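PDB 3W5N: alpha-L-rhamnosidase from Streptomyces avermitilis, which hydrolyses terminal non-reducing alpha-L-rhamnose residues from rhamnosides, among them citrus flavonoids and the arabinogalactan-protein gum arabic. Local coordinates for residues D68-V73 and S962-V967; F598-E603 and W925-I930; G642-F647 and N915-G920. All coordinates share one frame; numbering follows the deposited sequence. Where two conformers were deposited one is given.

Contact 1: D68-V73 and S962-V967. With NA (sodium ion), chain L.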
loop_
_atom_site.group_PDB
_atom_site.type_symbol
_atom_site.label_atom_id
_atom_site.label_comp_id
_atom_site.label_asym_id
_atom_site.label_seq_id
_atom_site.Cartn_x
_atom_site.Cartn_y
_atom_site.Cartn_z
ATOM N N ASP A 68 -27.258 -16.470 -19.804
ATOM C CA ASP A 68 -27.255 -16.635 -18.357
ATOM C C ASP A 68 -26.212 -15.754 -17.648
ATOM O O ASP A 68 -25.940 -15.963 -16.463
ATOM C CB ASP A 68 -27.090 -18.109 -17.954
ATOM C CG ASP A 68 -25.761 -18.706 -18.387
ATOM O OD1 ASP A 68 -24.895 -17.989 -18.943
ATOM O OD2 ASP A 68 -25.583 -19.922 -18.157
ATOM N N ASP A 69 -25.618 -14.798 -18.371
ATOM C CA ASP A 69 -24.606 -13.870 -17.834
ATOM C C ASP A 69 -25.234 -12.886 -16.858
ATOM O O ASP A 69 -26.155 -12.169 -17.252
ATOM C CB ASP A 69 -24.001 -13.033 -18.969
ATOM C CG ASP A 69 -23.053 -13.821 -19.851
ATOM O OD1 ASP A 69 -22.768 -14.987 -19.541
ATOM O OD2 ASP A 69 -22.579 -13.253 -20.854
ATOM N N SER A 70 -24.721 -12.813 -15.639
ATOM C CA SER A 70 -25.231 -11.844 -14.673
ATOM C C SER A 70 -24.123 -11.080 -13.958
ATOM O O SER A 70 -24.401 -10.285 -13.050
ATOM C CB SER A 70 -26.135 -12.550 -13.658
ATOM O OG SER A 70 -25.400 -13.526 -12.921
ATOM N N VAL A 71 -22.878 -11.333 -14.351
ATOM C CA VAL A 71 -21.713 -10.753 -13.680
ATOM C C VAL A 71 -20.818 -10.092 -14.707
ATOM O O VAL A 71 -20.433 -10.723 -15.696
ATOM C CB VAL A 71 -20.934 -11.837 -12.888
ATOM C CG1 VAL A 71 -19.531 -11.367 -12.538
ATOM C CG2 VAL A 71 -21.693 -12.203 -11.615
ATOM N N LEU A 72 -20.469 -8.829 -14.457
ATOM C CA LEU A 72 -19.516 -8.058 -15.291
ATOM C C LEU A 72 -19.904 -8.035 -16.765
ATOM O O LEU A 72 -19.078 -8.281 -17.662
ATOM C CB LEU A 72 -18.065 -8.533 -15.072
ATOM C CG LEU A 72 -17.560 -8.392 -13.619
ATOM C CD1 LEU A 72 -16.259 -9.170 -13.427
ATOM C CD2 LEU A 72 -17.400 -6.936 -13.189
ATOM N N VAL A 73 -21.181 -7.752 -17.003
ATOM C CA VAL A 73 -21.707 -7.668 -18.369
ATOM C C VAL A 73 -21.448 -6.258 -18.893
ATOM O O VAL A 73 -21.938 -5.284 -18.316
ATOM C CB VAL A 73 -23.221 -7.978 -18.416
ATOM C CG1 VAL A 73 -23.728 -7.921 -19.861
ATOM C CG2 VAL A 73 -23.521 -9.315 -17.759
ATOM N N SER A 962 -19.474 -13.459 -2.806
ATOM C CA SER A 962 -19.086 -13.621 -4.201
ATOM C C SER A 962 -19.793 -12.569 -5.055
ATOM O O SER A 962 -20.760 -11.957 -4.612
ATOM C CB SER A 962 -19.453 -15.024 -4.693
ATOM O OG SER A 962 -20.773 -15.042 -5.204
ATOM N N LEU A 963 -19.337 -12.381 -6.293
ATOM C CA LEU A 963 -20.044 -11.465 -7.207
ATOM C C LEU A 963 -21.502 -11.862 -7.505
ATOM O O LEU A 963 -22.322 -10.993 -7.854
ATOM C CB LEU A 963 -19.264 -11.257 -8.525
ATOM C CG LEU A 963 -17.793 -10.817 -8.398
ATOM C CD1 LEU A 963 -17.235 -10.438 -9.770
ATOM C CD2 LEU A 963 -17.641 -9.641 -7.436
ATOM N N HIS A 964 -21.825 -13.149 -7.342
ATOM C CA HIS A 964 -23.208 -13.638 -7.529
ATOM C C HIS A 964 -24.086 -13.479 -6.280
ATOM O O HIS A 964 -25.293 -13.755 -6.321
ATOM C CB HIS A 964 -23.207 -15.108 -7.957
ATOM C CG HIS A 964 -22.429 -15.387 -9.208
ATOM N ND1 HIS A 964 -22.938 -15.161 -10.468
ATOM C CD2 HIS A 964 -21.199 -15.927 -9.391
ATOM C CE1 HIS A 964 -22.046 -15.521 -11.375
ATOM N NE2 HIS A 964 -20.979 -15.982 -10.747
ATOM N N GLY A 965 -23.478 -13.029 -5.182
ATOM C CA GLY A 965 -24.146 -12.936 -3.889
ATOM C C GLY A 965 -23.514 -13.884 -2.875
ATOM O O GLY A 965 -22.495 -14.534 -3.165
ATOM N N PRO A 966 -24.107 -13.981 -1.677
ATOM C CA PRO A 966 -23.447 -14.746 -0.604
ATOM C C PRO A 966 -23.420 -16.253 -0.853
ATOM O O PRO A 966 -24.413 -16.841 -1.322
ATOM C CB PRO A 966 -24.276 -14.408 0.656
ATOM C CG PRO A 966 -25.595 -13.899 0.138
ATOM C CD PRO A 966 -25.349 -13.324 -1.235
ATOM N N VAL A 967 -22.270 -16.852 -0.561
ATOM C CA VAL A 967 -22.124 -18.283 -0.519
ATOM C C VAL A 967 -21.810 -18.602 0.940
ATOM O O VAL A 967 -20.806 -18.127 1.476
ATOM C CB VAL A 967 -20.996 -18.763 -1.447
ATOM C CG1 VAL A 967 -20.742 -20.254 -1.253
ATOM C CG2 VAL A 967 -21.338 -18.453 -2.899
HETATM NA NA NA L . -19.639 -12.431 -17.236
HETATM O O HOH W 1 -19.173 -10.909 -18.734
HETATM O O HOH W 2 -18.191 -13.586 -18.598
HETATM O O HOH W 3 -17.842 -12.094 -15.919
#

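Contact 2: F598-E603 and W925-I930. With RAM (alpha-L-rhamnopyranose), chain E.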
loop_
_atom_site.group_PDB
_atom_site.type_symbol
_atom_site.label_atom_id
_atom_site.label_comp_id
_atom_site.label_asym_id
_atom_site.label_seq_id
_atom_site.Cartn_x
_atom_site.Cartn_y
_atom_site.Cartn_z
ATOM N N PHE A 598 -14.785 -6.126 3.209
ATOM C CA PHE A 598 -14.307 -7.439 3.607
ATOM C C PHE A 598 -15.343 -8.449 3.126
ATOM O O PHE A 598 -16.552 -8.201 3.216
ATOM C CB PHE A 598 -14.110 -7.475 5.126
ATOM C CG PHE A 598 -12.944 -6.642 5.571
ATOM C CD1 PHE A 598 -11.660 -7.192 5.572
ATOM C CD2 PHE A 598 -13.112 -5.293 5.903
ATOM C CE1 PHE A 598 -10.558 -6.430 5.950
ATOM C CE2 PHE A 598 -12.010 -4.522 6.262
ATOM C CZ PHE A 598 -10.739 -5.094 6.283
ATOM N N THR A 599 -14.868 -9.573 2.612
ATOM C CA THR A 599 -15.734 -10.472 1.834
ATOM C C THR A 599 -15.719 -11.927 2.303
ATOM O O THR A 599 -16.277 -12.813 1.628
ATOM C CB THR A 599 -15.410 -10.420 0.326
ATOM O OG1 THR A 599 -14.011 -10.640 0.138
ATOM C CG2 THR A 599 -15.820 -9.046 -0.292
ATOM N N PHE A 600 -15.106 -12.190 3.456
ATOM C CA PHE A 600 -15.090 -13.551 3.987
ATOM C C PHE A 600 -15.212 -13.543 5.504
ATOM O O PHE A 600 -14.319 -13.056 6.209
ATOM C CB PHE A 600 -13.834 -14.335 3.548
ATOM C CG PHE A 600 -14.025 -15.836 3.554
ATOM C CD1 PHE A 600 -13.873 -16.577 4.726
ATOM C CD2 PHE A 600 -14.399 -16.508 2.388
ATOM C CE1 PHE A 600 -14.084 -17.957 4.733
ATOM C CE2 PHE A 600 -14.602 -17.882 2.393
ATOM C CZ PHE A 600 -14.449 -18.609 3.569
ATOM N N GLU A 601 -16.338 -14.054 5.987
ATOM C CA GLU A 601 -16.520 -14.297 7.418
ATOM C C GLU A 601 -16.211 -15.762 7.701
ATOM O O GLU A 601 -16.720 -16.635 7.009
ATOM C CB GLU A 601 -17.954 -14.029 7.816
ATOM C CG GLU A 601 -18.349 -12.568 7.884
ATOM C CD GLU A 601 -19.579 -12.386 8.752
ATOM O OE1 GLU A 601 -20.167 -13.412 9.177
ATOM O OE2 GLU A 601 -19.955 -11.221 9.013
ATOM N N PHE A 602 -15.401 -16.018 8.726
ATOM C CA PHE A 602 -14.898 -17.358 9.012
ATOM C C PHE A 602 -14.843 -17.547 10.515
ATOM O O PHE A 602 -14.207 -16.755 11.211
ATOM C CB PHE A 602 -13.496 -17.506 8.419
ATOM C CG PHE A 602 -12.840 -18.846 8.672
ATOM C CD1 PHE A 602 -13.284 -19.997 8.025
ATOM C CD2 PHE A 602 -11.736 -18.942 9.519
ATOM C CE1 PHE A 602 -12.646 -21.222 8.235
ATOM C CE2 PHE A 602 -11.099 -20.159 9.737
ATOM C CZ PHE A 602 -11.555 -21.301 9.088
ATOM N N GLU A 603 -15.489 -18.605 11.011
ATOM C CA GLU A 603 -15.415 -18.927 12.437
ATOM C C GLU A 603 -15.394 -20.439 12.635
ATOM O O GLU A 603 -16.154 -21.159 11.988
ATOM C CB GLU A 603 -16.575 -18.283 13.198
ATOM C CG GLU A 603 -16.547 -18.535 14.705
ATOM C CD GLU A 603 -17.746 -17.954 15.441
ATOM O OE1 GLU A 603 -18.730 -17.516 14.800
ATOM O OE2 GLU A 603 -17.705 -17.934 16.691
ATOM N N TRP A 925 -6.227 -22.113 2.033
ATOM C CA TRP A 925 -6.446 -23.523 2.436
ATOM C C TRP A 925 -7.584 -23.662 3.442
ATOM O O TRP A 925 -8.466 -24.514 3.286
ATOM C CB TRP A 925 -5.167 -24.181 2.966
ATOM C CG TRP A 925 -5.377 -25.660 3.212
ATOM C CD1 TRP A 925 -5.184 -26.671 2.301
ATOM C CD2 TRP A 925 -5.850 -26.291 4.421
ATOM N NE1 TRP A 925 -5.493 -27.884 2.867
ATOM C CE2 TRP A 925 -5.902 -27.692 4.164
ATOM C CE3 TRP A 925 -6.218 -25.822 5.695
ATOM C CZ2 TRP A 925 -6.320 -28.634 5.139
ATOM C CZ3 TRP A 925 -6.640 -26.756 6.669
ATOM C CH2 TRP A 925 -6.691 -28.148 6.376
ATOM N N MET A 926 -7.589 -22.812 4.469
ATOM C CA MET A 926 -8.678 -22.805 5.428
ATOM C C MET A 926 -10.033 -22.539 4.777
ATOM O O MET A 926 -11.047 -23.164 5.142
ATOM C CB MET A 926 -8.411 -21.763 6.528
ATOM C CG MET A 926 -7.177 -22.068 7.369
ATOM S SD MET A 926 -7.262 -21.368 9.043
ATOM C CE MET A 926 -7.511 -19.632 8.653
ATOM N N TYR A 927 -10.070 -21.600 3.831
ATOM C CA TYR A 927 -11.353 -21.164 3.305
ATOM C C TYR A 927 -11.892 -22.243 2.374
ATOM O O TYR A 927 -13.086 -22.535 2.383
ATOM C CB TYR A 927 -11.240 -19.786 2.627
ATOM C CG TYR A 927 -10.571 -18.731 3.509
ATOM C CD1 TYR A 927 -10.764 -18.714 4.899
ATOM C CD2 TYR A 927 -9.730 -17.771 2.954
ATOM C CE1 TYR A 927 -10.141 -17.757 5.700
ATOM C CE2 TYR A 927 -9.100 -16.824 3.747
ATOM C CZ TYR A 927 -9.313 -16.824 5.119
ATOM O OH TYR A 927 -8.671 -15.880 5.915
ATOM N N ALA A 928 -10.994 -22.861 1.625
ATOM C CA ALA A 928 -11.377 -23.913 0.675
ATOM C C ALA A 928 -11.699 -25.230 1.370
ATOM O O ALA A 928 -12.612 -25.934 0.949
ATOM C CB ALA A 928 -10.290 -24.116 -0.367
ATOM N N ASN A 929 -10.976 -25.548 2.446
ATOM C CA ASN A 929 -11.049 -26.893 3.040
ATOM C C ASN A 929 -11.726 -27.006 4.412
ATOM O O ASN A 929 -12.305 -28.059 4.731
ATOM C CB ASN A 929 -9.656 -27.518 3.093
ATOM C CG ASN A 929 -8.994 -27.585 1.734
ATOM O OD1 ASN A 929 -8.056 -26.837 1.449
ATOM N ND2 ASN A 929 -9.480 -28.478 0.881
ATOM N N ILE A 930 -11.661 -25.950 5.225
ATOM C CA ILE A 930 -12.379 -25.954 6.497
ATOM C C ILE A 930 -13.760 -25.341 6.299
ATOM O O ILE A 930 -14.775 -25.938 6.670
ATOM C CB ILE A 930 -11.601 -25.226 7.639
ATOM C CG1 ILE A 930 -10.229 -25.874 7.845
ATOM C CG2 ILE A 930 -12.435 -25.234 8.927
ATOM C CD1 ILE A 930 -9.364 -25.224 8.923
HETATM C C1 RAM E . -13.224 -6.736 9.237
HETATM C C2 RAM E . -13.956 -5.536 9.831
HETATM C C3 RAM E . -14.630 -5.937 11.137
HETATM C C4 RAM E . -13.585 -6.532 12.100
HETATM C C5 RAM E . -12.836 -7.700 11.443
HETATM C C6 RAM E . -11.680 -8.247 12.283
HETATM O O1 RAM E . -14.191 -7.713 8.837
HETATM O O2 RAM E . -13.010 -4.490 10.100
HETATM O O3 RAM E . -15.237 -4.754 11.671
HETATM O O4 RAM E . -14.214 -6.971 13.308
HETATM O O5 RAM E . -12.293 -7.290 10.177
#

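Contact 3: G642-F647 and N915-G920. With RAM (alpha-L-rhamnopyranose), chain C.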
loop_
_atom_site.group_PDB
_atom_site.type_symbol
_atom_site.label_atom_id
_atom_site.label_comp_id
_atom_site.label_asym_id
_atom_site.label_seq_id
_atom_site.Cartn_x
_atom_site.Cartn_y
_atom_site.Cartn_z
ATOM N N GLY A 642 6.699 -10.729 -5.841
ATOM C CA GLY A 642 6.671 -12.032 -5.200
ATOM C C GLY A 642 5.625 -12.164 -4.113
ATOM O O GLY A 642 4.883 -13.164 -4.061
ATOM N N ASP A 643 5.571 -11.164 -3.230
ATOM C CA ASP A 643 4.697 -11.239 -2.061
ATOM C C ASP A 643 3.241 -11.286 -2.497
ATOM O O ASP A 643 2.457 -12.051 -1.954
ATOM C CB ASP A 643 4.907 -10.029 -1.134
ATOM C CG ASP A 643 6.357 -9.863 -0.697
ATOM O OD1 ASP A 643 7.262 -9.961 -1.553
ATOM O OD2 ASP A 643 6.590 -9.628 0.523
ATOM N N ILE A 644 2.878 -10.466 -3.474
ATOM C CA ILE A 644 1.479 -10.464 -3.925
ATOM C C ILE A 644 1.145 -11.694 -4.788
ATOM O O ILE A 644 0.016 -12.202 -4.714
ATOM C CB ILE A 644 1.025 -9.112 -4.554
ATOM C CG1 ILE A 644 -0.497 -9.094 -4.779
ATOM C CG2 ILE A 644 1.748 -8.848 -5.875
ATOM C CD1 ILE A 644 -1.345 -9.356 -3.544
ATOM N N ASN A 645 2.128 -12.189 -5.545
ATOM C CA ASN A 645 2.006 -13.493 -6.248
ATOM C C ASN A 645 1.522 -14.563 -5.261
ATOM O O ASN A 645 0.480 -15.203 -5.461
ATOM C CB ASN A 645 3.347 -13.907 -6.885
ATOM C CG ASN A 645 3.406 -15.388 -7.271
ATOM O OD1 ASN A 645 2.433 -15.956 -7.764
ATOM N ND2 ASN A 645 4.560 -16.007 -7.057
ATOM N N VAL A 646 2.262 -14.735 -4.176
ATOM C CA VAL A 646 1.934 -15.793 -3.238
ATOM C C VAL A 646 0.599 -15.549 -2.508
ATOM O O VAL A 646 -0.151 -16.485 -2.269
ATOM C CB VAL A 646 3.109 -16.122 -2.269
ATOM C CG1 VAL A 646 4.412 -16.347 -3.037
ATOM C CG2 VAL A 646 3.300 -15.058 -1.225
ATOM N N PHE A 647 0.283 -14.291 -2.204
ATOM C CA PHE A 647 -0.858 -13.977 -1.344
ATOM C C PHE A 647 -2.173 -13.720 -2.088
ATOM O O PHE A 647 -3.240 -13.786 -1.480
ATOM C CB PHE A 647 -0.522 -12.787 -0.405
ATOM C CG PHE A 647 -1.599 -12.481 0.606
ATOM C CD1 PHE A 647 -1.838 -13.355 1.687
ATOM C CD2 PHE A 647 -2.351 -11.306 0.518
ATOM C CE1 PHE A 647 -2.821 -13.079 2.621
ATOM C CE2 PHE A 647 -3.356 -11.035 1.447
ATOM C CZ PHE A 647 -3.583 -11.914 2.511
ATOM N N ASN A 915 4.724 -7.409 9.888
ATOM C CA ASN A 915 3.475 -7.197 9.134
ATOM C C ASN A 915 3.696 -7.397 7.616
ATOM O O ASN A 915 3.576 -6.463 6.842
ATOM C CB ASN A 915 2.888 -5.808 9.470
ATOM C CG ASN A 915 1.404 -5.686 9.144
ATOM O OD1 ASN A 915 0.790 -6.603 8.598
ATOM N ND2 ASN A 915 0.815 -4.545 9.506
ATOM N N HIS A 916 4.021 -8.633 7.230
ATOM C CA HIS A 916 4.147 -9.083 5.832
ATOM C C HIS A 916 3.005 -10.076 5.610
ATOM O O HIS A 916 2.792 -10.969 6.470
ATOM C CB HIS A 916 5.451 -9.861 5.646
ATOM C CG HIS A 916 6.584 -9.068 5.057
ATOM N ND1 HIS A 916 7.210 -8.039 5.732
ATOM C CD2 HIS A 916 7.250 -9.211 3.886
ATOM C CE1 HIS A 916 8.187 -7.553 4.984
ATOM N NE2 HIS A 916 8.231 -8.244 3.855
ATOM N N TYR A 917 2.265 -9.972 4.501
ATOM C CA TYR A 917 1.146 -10.919 4.318
ATOM C C TYR A 917 1.490 -12.307 3.750
ATOM O O TYR A 917 0.638 -13.209 3.775
ATOM C CB TYR A 917 -0.051 -10.319 3.540
ATOM C CG TYR A 917 0.277 -9.595 2.255
ATOM C CD1 TYR A 917 1.106 -10.164 1.270
ATOM C CD2 TYR A 917 -0.272 -8.336 2.008
ATOM C CE1 TYR A 917 1.387 -9.479 0.084
ATOM C CE2 TYR A 917 -0.001 -7.647 0.827
ATOM C CZ TYR A 917 0.836 -8.212 -0.121
ATOM O OH TYR A 917 1.100 -7.507 -1.274
ATOM N N ALA A 918 2.729 -12.488 3.292
ATOM C CA ALA A 918 3.133 -13.717 2.579
ATOM C C ALA A 918 2.724 -15.038 3.256
ATOM O O ALA A 918 2.133 -15.920 2.604
ATOM C CB ALA A 918 4.627 -13.699 2.266
ATOM N N TYR A 919 3.007 -15.175 4.558
ATOM C CA TYR A 919 2.690 -16.412 5.273
ATOM C C TYR A 919 1.210 -16.541 5.655
ATOM O O TYR A 919 0.750 -17.602 6.110
ATOM C CB TYR A 919 3.614 -16.565 6.497
ATOM C CG TYR A 919 5.050 -16.801 6.079
ATOM C CD1 TYR A 919 5.334 -17.551 4.944
ATOM C CD2 TYR A 919 6.128 -16.295 6.820
ATOM C CE1 TYR A 919 6.634 -17.788 4.534
ATOM C CE2 TYR A 919 7.441 -16.533 6.418
ATOM C CZ TYR A 919 7.681 -17.287 5.276
ATOM O OH TYR A 919 8.960 -17.554 4.852
ATOM N N GLY A 920 0.464 -15.451 5.476
ATOM C CA GLY A 920 -1.000 -15.489 5.552
ATOM C C GLY A 920 -1.633 -16.229 4.376
ATOM O O GLY A 920 -2.844 -16.386 4.326
HETATM C C1 RAM C . 12.185 -8.097 1.099
HETATM C C2 RAM C . 10.787 -7.547 0.764
HETATM C C3 RAM C . 9.853 -8.641 0.196
HETATM C C4 RAM C . 10.552 -9.788 -0.555
HETATM C C5 RAM C . 11.888 -9.297 -1.036
HETATM C C6 RAM C . 12.549 -10.426 -1.836
HETATM O O1 RAM C . 13.152 -7.045 1.186
HETATM O O2 RAM C . 10.262 -6.887 1.946
HETATM O O3 RAM C . 9.165 -9.312 1.241
HETATM O O4 RAM C . 9.799 -10.263 -1.694
HETATM O O5 RAM C . 12.680 -8.989 0.109
HETATM O O HOH W 4 4.438 -10.327 2.232
#

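Contact 1: D68-V73 and S962-V967
Val71, whose methyls pack on Leu963 and His964, gives its carbonyl O to a sodium ion at 2.4 Å from the metal. Three waters also bind the ion, and one of them, water 1, donates to Leu72 O (2.8 Å), tying the ion to two successive carbonyls of the loop 68-73. The loop thus has a polar side that holds the cation and an apolar side that meets the turn 962-965.

On the apolar side, the branching of Val71 sets the geometry. CG1 stands anti to the backbone N (chi1 163°) and reaches Leu963 CD1 at 3.7 Å. CG2 instead lies over a face of the His964 imidazole, 3.7 Å from its centroid and 30° off the normal, a CH-pi contact displaced toward CE1, which is 3.3 Å from CG2. Leu72 adds its CD1 methyl 4.0 Å from Leu963 CD1. At the edge of the imidazole and in its plane, Ser70 OG stands 3.8 Å from His964 ND1; this hydroxyl is bonded to Asn987, and ND1 is a buried atom without a polar partner. With His964 exchanged for alanine, Val71 CG2 would probably lose the ring face it rests on and a gap would open beside Ser70.

The turn itself is type I, Ser962 to Gly965, braced by Ser962 OG, which donates to a lone pair of Gly965 O in the carbonyl plane (2.7 Å). It connects strands 955-962 and 965-974 of the C-terminal domain as a beta hairpin. Opposite it, Leu72 and Val73 form a G1 beta bulge against Leu27 of strand 26-32 in the N-terminal immunoglobulin domain, and Tyr13 touches both Leu72 and Leu963 at this domain interface.

Contact 2: F598-E603 and W925-I930
An aromatic cluster of Phe600, Phe602 and Tyr927 joins strand 600-604, an outer strand of the sheet that continues into the C-terminal domain, to helix 923-929 of the catalytic (alpha/alpha)6 barrel. The local axes are nearly perpendicular and approach to 10.3 Å, a separation filled by side chains. Two alternate residues of the strand, Phe600 and Phe602, direct their rings at the helix; in Phe602 CG is anti to the backbone N (chi1 179°), which turns the ring toward the helix.

Tyr927 is the common member of the cluster. Its ring lies over a face of Phe600 in an oblique pairing, with planes at 35° and centroids 4.4 Å apart; the closest atoms are Phe600 CE1 and Tyr927 CD1 at 3.4 Å. Toward Phe602 the same ring presents an edge: the pair is T-shaped, with planes at 74° and centroids 5.6 Å apart, and Tyr927 CE1 stands above the Phe602 face. Two further side chains touch the outer part of the Phe602 ring. Met926 SD makes an oblique Met-aromatic contact, 5.1 Å from the Phe602 centroid, and its bent chain packs CE 3.8 Å from Phe602 CE2, while Ile930 CG2 sits near the plane of the ring at its edge, 4.0 Å from CZ. His613 of helix 607-622 adds an edge-to-face partner for Phe602.

At the start of the strand segment, Phe598 offers a ring face to a bound rhamnose, whose C1 lies 3.6 Å from CD2; Arg621 and Lys484 hydrogen-bond that sugar.

Between the two segments the contact is wholly apolar and aromatic, and the one polar group of the cluster, Tyr927 OH, is satisfied by His613 ND1. Strand and helix are therefore joined here by the shape and dispersion of interlocking rings, without directional polar bonds between them.

Contact 3: G642-F647 and N915-G920
Asp643 and His916 come together at the rhamnose in the active site of the (alpha/alpha)6 barrel, where helix 641-654 meets the loop leading to helix 923-929. The hydrogen bonds come first. Both carboxylate oxygens of Asp643 accept from the sugar: OD1 from O4 at 2.6 Å and OD2 from O3 at 2.7 Å. His916 NE2 donates to both O2 (3.1 Å) and O3 (3.0 Å), so O3 is gripped from both segments, while Ser913 OG holds the other ring nitrogen, ND1. Water 4 provides a second polar link, donating to Asp643 OD2 at 2.8 Å and accepting from Ala918 N at 3.0 Å; it bridges carboxylate to backbone and probably helps orient it.

Away from the sugar, the contact is aromatic and apolar. Phe647 and Tyr917 form an offset stack, with planes 11° apart and centroids separated by 4.6 Å. Asp643 O and Ile644 N approach the edge of the tyrosine ring. Val646 CG2 packs against Ala918 CB. With chi1 at 48°, Tyr917 CG lies between N and the carbonyl carbon, which turns its ring against Phe647. Tyr917 CB stands almost exactly over the Phe647 ring centre, 3.7 Å from the centroid.

Overall arrangement
Contacts 2 and 3 are core throughout, whereas contact 1 is buried on the 68-73 side but partly exposed at Leu963 and His964. The centres of contacts 1, 2 and 3 lie about 28, 23 and 13 Å from the chain centre. Contacts 1 and 2 reach one antiparallel sheet, in which strand 600-604 pairs with 955-962 and the hairpin turn follows. Contacts 2 and 3 share helix 641-654, which carries 642-647 and touches Phe600 and Tyr927, and helix 607-622, whose Ile616 touches Tyr927 and Phe647. Chemistry follows place: a sparse aliphatic and CH-pi seam between domains in contact 1, aromatic packing where sheet meets barrel in contact 2, a ring stack beside sugar-binding polar groups in contact 3.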